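PDB 2WVO: heterokaryon incompatibility protein S from Podospora anserina, which enforces heterokaryon incompatibility, triggering a lethal reaction when it meets the [het-s] prion form after fusion of incompatible fungal cells. Local coordinates for residues His181-Glu187 and Ala210-Ala214; Asn19-Cys24 and Leu142-Thr146. All blocks are in the same frame, centred on the assembly; numbering follows the deposited sequence.

Contact 1: residues His181-Glu187 and Ala210-Ala214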
ATOM      1  N   HIS A 181      -7.279  22.097 -15.207  1.00 69.26           N
ATOM      2  CA  HIS A 181      -6.120  22.798 -15.761  1.00 69.60           C
ATOM      3  C   HIS A 181      -6.186  24.309 -15.526  1.00 69.38           C
ATOM      4  O   HIS A 181      -5.167  24.938 -15.231  1.00 69.35           O
ATOM      5  CB  HIS A 181      -5.862  22.455 -17.235  1.00 69.72           C
ATOM      6  CG  HIS A 181      -4.429  22.632 -17.641  1.00 70.94           C
ATOM      7  ND1 HIS A 181      -4.045  23.379 -18.737  1.00 71.48           N
ATOM      8  CD2 HIS A 181      -3.284  22.185 -17.070  1.00 70.95           C
ATOM      9  CE1 HIS A 181      -2.725  23.367 -18.833  1.00 72.55           C
ATOM     10  NE2 HIS A 181      -2.239  22.655 -17.829  1.00 71.83           N
ATOM     11  N   LYS A 182      -7.390  24.873 -15.642  1.00 69.19           N
ATOM     12  CA  LYS A 182      -7.637  26.288 -15.329  1.00 69.10           C
ATOM     13  C   LYS A 182      -7.382  26.591 -13.848  1.00 68.47           C
ATOM     14  O   LYS A 182      -6.807  27.630 -13.506  1.00 68.28           O
ATOM     15  CB  LYS A 182      -9.055  26.694 -15.769  1.00 69.40           C
ATOM     16  CG  LYS A 182      -9.843  27.612 -14.817  1.00 71.28           C
ATOM     17  CD  LYS A 182     -10.846  26.803 -13.983  1.00 74.59           C
ATOM     18  CE  LYS A 182     -12.127  27.592 -13.665  1.00 76.92           C
ATOM     19  NZ  LYS A 182     -12.197  28.068 -12.245  1.00 77.92           N
ATOM     20  N   LEU A 183      -7.813  25.668 -12.987  1.00 67.75           N
ATOM     21  CA  LEU A 183      -7.630  25.776 -11.548  1.00 66.90           C
ATOM     22  C   LEU A 183      -6.147  25.788 -11.193  1.00 66.65           C
ATOM     23  O   LEU A 183      -5.713  26.598 -10.374  1.00 66.19           O
ATOM     24  CB  LEU A 183      -8.344  24.620 -10.846  1.00 66.97           C
ATOM     25  CG  LEU A 183      -9.642  24.797 -10.046  1.00 66.20           C
ATOM     26  CD1 LEU A 183     -10.363  26.088 -10.329  1.00 65.07           C
ATOM     27  CD2 LEU A 183     -10.545  23.604 -10.250  1.00 64.70           C
ATOM     28  N   ALA A 184      -5.382  24.900 -11.832  1.00 66.56           N
ATOM     29  CA  ALA A 184      -3.925  24.847 -11.677  1.00 66.96           C
ATOM     30  C   ALA A 184      -3.252  26.163 -12.076  1.00 67.39           C
ATOM     31  O   ALA A 184      -2.297  26.591 -11.428  1.00 67.34           O
ATOM     32  CB  ALA A 184      -3.345  23.686 -12.475  1.00 66.72           C
ATOM     33  N   GLU A 185      -3.760  26.791 -13.138  1.00 67.88           N
ATOM     34  CA  GLU A 185      -3.310  28.111 -13.581  1.00 68.74           C
ATOM     35  C   GLU A 185      -3.599  29.201 -12.542  1.00 69.05           C
ATOM     36  O   GLU A 185      -2.743  30.040 -12.268  1.00 68.96           O
ATOM     37  CB  GLU A 185      -3.955  28.480 -14.926  1.00 68.63           C
ATOM     38  CG  GLU A 185      -3.378  27.747 -16.139  1.00 69.21           C
ATOM     39  CD  GLU A 185      -4.087  28.103 -17.445  1.00 69.31           C
ATOM     40  OE1 GLU A 185      -3.511  28.873 -18.250  1.00 70.19           O
ATOM     41  OE2 GLU A 185      -5.220  27.615 -17.668  1.00 69.95           O
ATOM     42  N   ASN A 186      -4.805  29.181 -11.973  1.00 69.67           N
ATOM     43  CA  ASN A 186      -5.206  30.132 -10.927  1.00 70.44           C
ATOM     44  C   ASN A 186      -4.421  29.993  -9.619  1.00 70.64           C
ATOM     45  O   ASN A 186      -4.161  30.991  -8.945  1.00 70.64           O
ATOM     46  CB  ASN A 186      -6.708  30.019 -10.627  1.00 70.53           C
ATOM     47  CG  ASN A 186      -7.571  30.317 -11.831  1.00 71.83           C
ATOM     48  OD1 ASN A 186      -7.245  31.181 -12.656  1.00 73.19           O
ATOM     49  ND2 ASN A 186      -8.695  29.613 -11.937  1.00 73.37           N
ATOM     50  N   GLU A 187      -4.061  28.756  -9.267  1.00 71.04           N
ATOM     51  CA  GLU A 187      -3.281  28.454  -8.058  1.00 71.51           C
ATOM     52  C   GLU A 187      -1.938  29.176  -8.010  1.00 72.37           C
ATOM     53  O   GLU A 187      -1.426  29.483  -6.929  1.00 72.55           O
ATOM     54  CB  GLU A 187      -3.014  26.949  -7.955  1.00 71.42           C
ATOM     55  CG  GLU A 187      -4.218  26.118  -7.551  1.00 70.90           C
ATOM     56  CD  GLU A 187      -4.038  24.632  -7.812  1.00 70.81           C
ATOM     57  OE1 GLU A 187      -2.884  24.179  -8.037  1.00 70.12           O
ATOM     58  OE2 GLU A 187      -5.058  23.915  -7.796  1.00 66.92           O
ATOM     59  N   ALA A 210      -0.227  19.312 -14.324  1.00 59.76           N
ATOM     60  CA  ALA A 210      -0.915  20.599 -14.477  1.00 60.45           C
ATOM     61  C   ALA A 210      -0.212  21.758 -13.764  1.00 61.12           C
ATOM     62  O   ALA A 210      -0.139  22.855 -14.306  1.00 61.71           O
ATOM     63  CB  ALA A 210      -2.379  20.495 -14.030  1.00 60.15           C
ATOM     64  N   MET A 211       0.300  21.523 -12.560  1.00 61.96           N
ATOM     65  CA  MET A 211       1.062  22.554 -11.854  1.00 62.92           C
ATOM     66  C   MET A 211       2.422  22.776 -12.515  1.00 63.37           C
ATOM     67  O   MET A 211       2.905  23.910 -12.600  1.00 63.80           O
ATOM     68  CB  MET A 211       1.251  22.194 -10.383  1.00 62.48           C
ATOM     69  CG  MET A 211       1.996  23.251  -9.565  1.00 62.31           C
ATOM     70  SD  MET A 211       2.214  22.799  -7.831  1.00 64.31           S
ATOM     71  CE  MET A 211       0.501  22.851  -7.274  1.00 61.03           C
ATOM     72  N   SER A 212       3.028  21.682 -12.972  1.00 63.84           N
ATOM     73  CA  SER A 212       4.328  21.714 -13.639  1.00 64.22           C
ATOM     74  C   SER A 212       4.267  22.509 -14.953  1.00 64.48           C
ATOM     75  O   SER A 212       5.159  23.308 -15.241  1.00 64.57           O
ATOM     76  CB  SER A 212       4.823  20.287 -13.881  1.00 63.86           C
ATOM     77  OG  SER A 212       6.166  20.281 -14.319  1.00 65.25           O
ATOM     78  N   ASP A 213       3.207  22.291 -15.734  1.00 65.07           N
ATOM     79  CA  ASP A 213       2.975  23.021 -16.985  1.00 65.45           C
ATOM     80  C   ASP A 213       2.714  24.507 -16.750  1.00 65.73           C
ATOM     81  O   ASP A 213       3.289  25.350 -17.431  1.00 65.80           O
ATOM     82  CB  ASP A 213       1.817  22.401 -17.770  1.00 65.52           C
ATOM     83  CG  ASP A 213       2.132  21.005 -18.279  1.00 65.73           C
ATOM     84  OD1 ASP A 213       3.324  20.647 -18.365  1.00 65.68           O
ATOM     85  OD2 ASP A 213       1.178  20.263 -18.594  1.00 66.64           O
ATOM     86  N   ALA A 214       1.858  24.821 -15.779  1.00 66.18           N
ATOM     87  CA  ALA A 214       1.580  26.211 -15.411  1.00 66.70           C
ATOM     88  C   ALA A 214       2.830  26.960 -14.942  1.00 67.21           C
ATOM     89  O   ALA A 214       2.979  28.151 -15.212  1.00 67.10           O
ATOM     90  CB  ALA A 214       0.492  26.279 -14.355  1.00 66.45           C
TER

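Contact 2: residues Asn19-Cys24 and Leu142-Thr146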
ATOM      1  N   ASN A  19     -12.814  14.871   2.704  1.00 40.06           N
ATOM      2  CA  ASN A  19     -12.418  15.913   3.639  1.00 40.45           C
ATOM      3  C   ASN A  19     -11.491  15.400   4.734  1.00 40.56           C
ATOM      4  O   ASN A  19     -10.589  16.113   5.176  1.00 40.59           O
ATOM      5  CB  ASN A  19     -13.648  16.592   4.261  1.00 40.86           C
ATOM      6  CG  ASN A  19     -14.400  17.468   3.272  1.00 41.68           C
ATOM      7  OD1 ASN A  19     -13.838  17.981   2.290  1.00 43.32           O
ATOM      8  ND2 ASN A  19     -15.670  17.660   3.537  1.00 41.91           N
ATOM      9  N   ASN A  20     -11.720  14.169   5.172  1.00 40.55           N
ATOM     10  CA  ASN A  20     -10.761  13.480   6.031  1.00 41.55           C
ATOM     11  C   ASN A  20      -9.404  13.179   5.373  1.00 41.67           C
ATOM     12  O   ASN A  20      -8.384  13.354   6.009  1.00 42.75           O
ATOM     13  CB  ASN A  20     -11.386  12.220   6.619  1.00 41.72           C
ATOM     14  CG  ASN A  20     -12.266  12.523   7.816  1.00 43.65           C
ATOM     15  OD1 ASN A  20     -11.763  12.782   8.928  1.00 45.55           O
ATOM     16  ND2 ASN A  20     -13.587  12.495   7.605  1.00 43.19           N
ATOM     17  N   CYS A  21      -9.398  12.733   4.116  1.00 42.02           N
ATOM     18  CA  CYS A  21      -8.163  12.582   3.319  1.00 42.37           C
ATOM     19  C   CYS A  21      -7.275  13.828   3.310  1.00 42.36           C
ATOM     20  O   CYS A  21      -6.065  13.757   3.527  1.00 42.38           O
ATOM     21  CB  CYS A  21      -8.494  12.247   1.860  1.00 42.14           C
ATOM     22  SG  CYS A  21      -9.010  10.577   1.576  1.00 43.34           S
ATOM     23  N   VAL A  22      -7.891  14.965   3.030  1.00 42.77           N
ATOM     24  CA  VAL A  22      -7.180  16.236   2.955  1.00 42.96           C
ATOM     25  C   VAL A  22      -6.607  16.622   4.326  1.00 43.44           C
ATOM     26  O   VAL A  22      -5.457  17.051   4.432  1.00 43.77           O
ATOM     27  CB  VAL A  22      -8.094  17.362   2.376  1.00 42.92           C
ATOM     28  CG1 VAL A  22      -7.382  18.716   2.417  1.00 42.60           C
ATOM     29  CG2 VAL A  22      -8.520  17.025   0.944  1.00 41.08           C
ATOM     30  N   ALA A  23      -7.406  16.440   5.369  1.00 43.46           N
ATOM     31  CA  ALA A  23      -7.007  16.806   6.719  1.00 44.11           C
ATOM     32  C   ALA A  23      -5.867  15.923   7.265  1.00 44.49           C
ATOM     33  O   ALA A  23      -5.125  16.351   8.147  1.00 44.73           O
ATOM     34  CB  ALA A  23      -8.224  16.784   7.651  1.00 43.26           C
ATOM     35  N   CYS A  24      -5.740  14.706   6.733  1.00 44.86           N
ATOM     36  CA  CYS A  24      -4.643  13.783   7.058  1.00 45.55           C
ATOM     37  C   CYS A  24      -3.240  14.356   6.828  1.00 45.90           C
ATOM     38  O   CYS A  24      -2.278  13.929   7.476  1.00 46.01           O
ATOM     39  CB  CYS A  24      -4.769  12.495   6.248  1.00 45.29           C
ATOM     40  SG  CYS A  24      -5.910  11.295   6.918  1.00 47.06           S
ATOM     41  N   LEU A 142     -14.694  18.464  11.405  1.00 81.45           N
ATOM     42  CA  LEU A 142     -13.757  17.376  11.696  1.00 80.44           C
ATOM     43  C   LEU A 142     -13.001  17.530  13.017  1.00 79.70           C
ATOM     44  O   LEU A 142     -12.443  18.594  13.313  1.00 79.50           O
ATOM     45  CB  LEU A 142     -12.758  17.215  10.539  1.00 80.54           C
ATOM     46  CG  LEU A 142     -13.096  16.436   9.255  1.00 80.42           C
ATOM     47  CD1 LEU A 142     -14.434  16.809   8.638  1.00 80.11           C
ATOM     48  CD2 LEU A 142     -11.987  16.627   8.232  1.00 80.21           C
ATOM     49  N   ALA A 143     -13.005  16.453  13.802  1.00 78.63           N
ATOM     50  CA  ALA A 143     -12.210  16.359  15.021  1.00 77.69           C
ATOM     51  C   ALA A 143     -10.719  16.418  14.677  1.00 76.92           C
ATOM     52  O   ALA A 143     -10.304  15.981  13.598  1.00 76.84           O
ATOM     53  CB  ALA A 143     -12.538  15.065  15.761  1.00 77.89           C
ATOM     54  N   LYS A 144      -9.925  16.966  15.591  1.00 75.68           N
ATOM     55  CA  LYS A 144      -8.484  17.107  15.379  1.00 74.66           C
ATOM     56  C   LYS A 144      -7.785  15.744  15.314  1.00 73.19           C
ATOM     57  O   LYS A 144      -8.164  14.796  16.012  1.00 73.21           O
ATOM     58  CB  LYS A 144      -7.865  17.980  16.475  1.00 74.75           C
ATOM     59  CG  LYS A 144      -6.486  18.539  16.135  1.00 75.52           C
ATOM     60  CD  LYS A 144      -6.033  19.552  17.175  1.00 75.70           C
ATOM     61  CE  LYS A 144      -4.602  20.011  16.931  1.00 77.39           C
ATOM     62  NZ  LYS A 144      -4.230  21.131  17.850  1.00 78.27           N
ATOM     63  N   LYS A 145      -6.777  15.657  14.453  1.00 71.24           N
ATOM     64  CA  LYS A 145      -5.977  14.444  14.306  1.00 69.19           C
ATOM     65  C   LYS A 145      -4.649  14.606  15.051  1.00 67.85           C
ATOM     66  O   LYS A 145      -4.256  15.725  15.401  1.00 67.97           O
ATOM     67  CB  LYS A 145      -5.749  14.149  12.824  1.00 69.14           C
ATOM     68  CG  LYS A 145      -6.995  13.680  12.099  1.00 68.52           C
ATOM     69  CD  LYS A 145      -7.065  14.220  10.680  1.00 67.04           C
ATOM     70  CE  LYS A 145      -7.888  13.321   9.766  1.00 66.19           C
ATOM     71  NZ  LYS A 145      -9.254  13.014  10.265  1.00 66.59           N
ATOM     72  N   THR A 146      -3.964  13.494  15.297  1.00 65.81           N
ATOM     73  CA  THR A 146      -2.714  13.522  16.062  1.00 63.63           C
ATOM     74  C   THR A 146      -1.459  13.476  15.166  1.00 61.45           C
ATOM     75  O   THR A 146      -1.433  12.801  14.128  1.00 61.07           O
ATOM     76  CB  THR A 146      -2.667  12.405  17.138  1.00 63.75           C
ATOM     77  OG1 THR A 146      -2.541  11.132  16.499  1.00 64.97           O
ATOM     78  CG2 THR A 146      -3.945  12.408  17.984  1.00 63.68           C
TER

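Contact 1: residues His181-Glu187 and Ala210-Ala214
In the alpha-helical globular domain that HET-S carries ahead of its C-terminal prion domain, Ala184 and Ala210 bring helix 177-187 against helix 209-218, a case of helix packing through alanines. The short axes approach to 8.7 Å at a crossing angle of -54°, a spacing that small side chains at the interface permit. Ala184 CB meets Ala210 CB at 3.7 Å, and on the next turn of the later helix Ala214 CB lies against the backbone of Ala184 and Glu185.

His181 closes one flank. With CG anti to the backbone N (chi1 -154°), its ring swings over to helix 209-218 and presents an edge, so that His181 CD2 lies 3.6 Å from Ala210 CB while NE2 looks toward the CB of Asp213. The Asp213 carboxylate is turned 76° from the ring plane, and Asp213 OD2 stays 4.2 Å from His181 NE2. That nitrogen is buried by the contact without a polar partner in the model; the nearby carboxylate might still favour a protonated imidazole.

At the other flank the carboxylate of Glu187 is engaged mainly by Arg54 and Arg136, whose salt bridges to OE2 join helix 177-187 to helices 38-59 and 120-136. The Met211 chain runs extended to its sulfur and then bends, crossing the Glu187 side chain at about a right angle and placing Met211 CE 3.7 Å from Glu187 OE1.

Contact 2: residues Asn19-Cys24 and Leu142-Thr146
A loop laid against the C-terminal part of a helix is the element here: in the helical prion-inhibition domain, Leu142 and Lys145, on the connection from helix 120-136 to strand 148-150, pack onto the C-terminal part of helix 14-23. The two side chains do different work.

Leu142 makes the apolar half of the contact. Its CG stands anti to the carbonyl carbon (chi1 -82°), which drops the branched end onto the helix; Leu142 CD2 is the methyl that touches, 3.4 Å from Asn19 O and 3.8 Å from Ala23 CB. It rests beside the Asn19 carbonyl, whose oxygen also accepts from Ala23 N. On the neighbouring flank, Leu142 CG comes within 3.9 Å of Asn20 OD1.

Lys145 reaches farther, along a chain bent at chi2 and again at chi4. Its aliphatic part passes alongside Ala23 and Cys24: Lys145 CD lies 3.8 Å from Ala23 O, and Lys145 CE is 4.0 Å from Cys24 SG, with Ile7 of helix 3-9 also touching this side chain. The second bend (chi4 54°) turns the ammonium group back toward Asn20; the Lys145 and Asn20 side chains cross at about a right angle.

The Asn20 amide is held from both ends, because ND2 donates to Gly16 O one turn earlier, which fixes the rotation of the group and directs its oxygen to the lysine. Lys145 NZ donates to Asn20 OD1 at 2.9 Å, in the carbonyl plane on a lone pair, with a C=O...N angle of 142°.

Overall arrangement
The two contacts close loops of very different span. From the N terminus, the chain forms helices 3-9 and 14-23, then makes a long excursion through strand 28-30 and helices 38-59, 75-104 and 120-136 before 142-146 returns to 19-24. Contact 2 thus closes a loop of 117 intervening residues, just ahead of strand 148-150, which pairs in parallel with strand 28-30. Contact 1 follows in series, neither nested nor crossing: only 22 residues, including helix 194-204, separate its segments. The centres are 25 Å apart, on opposite sides of the chain's centre, yet helix 38-59 touches residues of both contacts.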